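Local coordinates for putative adenosine kinase (PDB 3VAS), which probably phosphorylates adenosine to AMP with ATP as phosphate donor, as an adenosine kinase of the ribokinase-like pfkB family, at residues Trp93-Pro98 with Tyr330-Pro335. Sequence-based numbering, arbitrary orientation.
Sequences WIIQKP and YIRGKP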
# COMPACT_ATOMS: atom_id res chain seq x y z
N TRP A 93 2.82 -11.44 9.25
CA TRP A 93 4.16 -11.94 9.57
C TRP A 93 4.64 -11.40 10.92
O TRP A 93 5.19 -12.14 11.74
CB TRP A 93 5.10 -11.52 8.44
CG TRP A 93 6.52 -11.98 8.52
CD1 TRP A 93 7.01 -13.21 8.17
CD2 TRP A 93 7.65 -11.20 8.92
NE1 TRP A 93 8.38 -13.24 8.34
CE2 TRP A 93 8.79 -12.02 8.80
CE3 TRP A 93 7.81 -9.88 9.37
CZ2 TRP A 93 10.07 -11.56 9.12
CZ3 TRP A 93 9.08 -9.43 9.68
CH2 TRP A 93 10.19 -10.27 9.56
N ILE A 94 4.44 -10.11 11.14
CA ILE A 94 4.81 -9.48 12.41
C ILE A 94 4.07 -10.10 13.59
O ILE A 94 4.68 -10.53 14.56
CB ILE A 94 4.56 -7.96 12.38
CG1 ILE A 94 5.53 -7.29 11.41
CG2 ILE A 94 4.69 -7.37 13.79
CD1 ILE A 94 5.29 -5.82 11.21
N ILE A 95 2.74 -10.17 13.48
CA ILE A 95 1.91 -10.63 14.59
C ILE A 95 2.10 -12.13 14.85
O ILE A 95 1.97 -12.59 15.99
CB ILE A 95 0.43 -10.25 14.37
CG1 ILE A 95 0.32 -8.72 14.30
CG2 ILE A 95 -0.45 -10.81 15.47
CD1 ILE A 95 -1.08 -8.19 14.15
N GLN A 96 2.40 -12.88 13.79
CA GLN A 96 2.89 -14.25 13.92
C GLN A 96 1.85 -15.22 14.48
O GLN A 96 2.19 -16.33 14.90
CB GLN A 96 4.16 -14.27 14.78
CG GLN A 96 5.19 -15.32 14.40
CD GLN A 96 6.36 -15.33 15.37
OE1 GLN A 96 6.49 -14.44 16.21
NE2 GLN A 96 7.21 -16.35 15.26
N LYS A 97 0.59 -14.81 14.51
CA LYS A 97 -0.50 -15.71 14.85
C LYS A 97 -1.24 -16.06 13.56
O LYS A 97 -1.69 -15.17 12.84
CB LYS A 97 -1.46 -15.09 15.85
CG LYS A 97 -2.64 -16.00 16.16
CD LYS A 97 -3.72 -15.31 16.97
CE LYS A 97 -4.84 -16.29 17.28
NZ LYS A 97 -5.92 -15.66 18.09
N PRO A 98 -1.37 -17.37 13.28
CA PRO A 98 -1.96 -17.82 12.01
C PRO A 98 -3.38 -17.29 11.79
O PRO A 98 -4.20 -17.35 12.70
CB PRO A 98 -1.98 -19.35 12.15
CG PRO A 98 -0.96 -19.66 13.22
CD PRO A 98 -0.98 -18.49 14.15
N TYR A 330 -0.11 -0.73 16.66
CA TYR A 330 -1.17 0.17 17.08
C TYR A 330 -2.47 -0.56 17.44
O TYR A 330 -3.16 -0.18 18.38
CB TYR A 330 -1.44 1.22 15.99
CG TYR A 330 -2.30 2.37 16.45
CD1 TYR A 330 -1.76 3.39 17.23
CD2 TYR A 330 -3.64 2.45 16.10
CE1 TYR A 330 -2.54 4.46 17.65
CE2 TYR A 330 -4.43 3.51 16.52
CZ TYR A 330 -3.87 4.51 17.30
OH TYR A 330 -4.65 5.57 17.72
N ILE A 331 -2.80 -1.61 16.68
CA ILE A 331 -4.03 -2.36 16.94
C ILE A 331 -3.89 -3.31 18.13
O ILE A 331 -4.88 -3.89 18.58
CB ILE A 331 -4.51 -3.15 15.71
CG1 ILE A 331 -3.54 -4.29 15.39
CG2 ILE A 331 -4.72 -2.22 14.52
CD1 ILE A 331 -3.99 -5.15 14.23
N ARG A 332 -2.67 -3.49 18.62
CA ARG A 332 -2.44 -4.28 19.82
C ARG A 332 -2.28 -3.40 21.06
O ARG A 332 -1.88 -3.87 22.13
CB ARG A 332 -1.26 -5.24 19.65
CG ARG A 332 -1.54 -6.36 18.65
CD ARG A 332 -0.36 -7.30 18.52
NE ARG A 332 0.80 -6.64 17.93
CZ ARG A 332 1.99 -7.22 17.78
NH1 ARG A 332 2.17 -8.48 18.17
NH2 ARG A 332 3.00 -6.55 17.23
N GLY A 333 -2.59 -2.12 20.91
CA GLY A 333 -2.68 -1.21 22.04
C GLY A 333 -1.42 -0.42 22.38
O GLY A 333 -1.40 0.30 23.37
N LYS A 334 -0.38 -0.56 21.57
CA LYS A 334 0.85 0.20 21.80
C LYS A 334 0.60 1.67 21.49
O LYS A 334 -0.07 1.99 20.52
CB LYS A 334 1.99 -0.34 20.92
CG LYS A 334 2.20 -1.84 21.02
CD LYS A 334 2.58 -2.28 22.42
CE LYS A 334 2.66 -3.79 22.51
NZ LYS A 334 3.45 -4.34 21.37
N PRO A 335 1.12 2.58 22.33
CA PRO A 335 0.93 4.02 22.10
C PRO A 335 1.55 4.52 20.80
O PRO A 335 2.33 3.81 20.16
CB PRO A 335 1.63 4.67 23.31
CG PRO A 335 2.46 3.59 23.93
CD PRO A 335 1.77 2.30 23.62
O HOH W 1 5.01 -8.81 17.50
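One face of the Arg332 guanidinium is laid over the side chain of Ile95: CG1 of Ile95 sits above the middle of the flat group, 4.1 Å from Arg332 CZ, while a water lies in the guanidinium plane at its edge. The methyl CG2 of Ile94 approaches Arg332 NH2 obliquely, at 3.9 Å. In Ile94, chi1 of -68° sets CG1 beside the backbone N and leaves CG2 anti to it; the arginine chain is straight at chi2, then bends at chi3 (-66°), turning the guanidinium against the helix end. Ile95 and Arg332 pass alongside each other in opposite directions. Beside them, the terminal methyls meet, Ile95 CD1 lying 4.2 Å from Ile331 CD1, and Leu22 touches both isoleucines.

No direct hydrogen bond joins the segments. The polar link is the water, which accepts from Arg332 NH1 at 2.9 Å and donates weakly to Ile94 O at 3.4 Å; that carbonyl also receives Arg361 NH2. Arg332, just past the end of helix 318-330, folds back on the last turn of that helix, giving NE to Ala328 O and pairing NH2 with Asp329 OD1 in a salt bridge, which should limit rotation of the guanidinium. A Schellman motif ends this helix, with Gly333 N bonded to Tyr330 O at 3.2 Å and Gly333 at positive phi.

The contact thus joins the C-terminal end of helix 83-95 to the turn that follows helix 318-330. Its chemistry implies that Arg332 meets its polar needs largely through the end of the preceding helix and the water, leaving a guanidinium face to pack on aliphatic carbon.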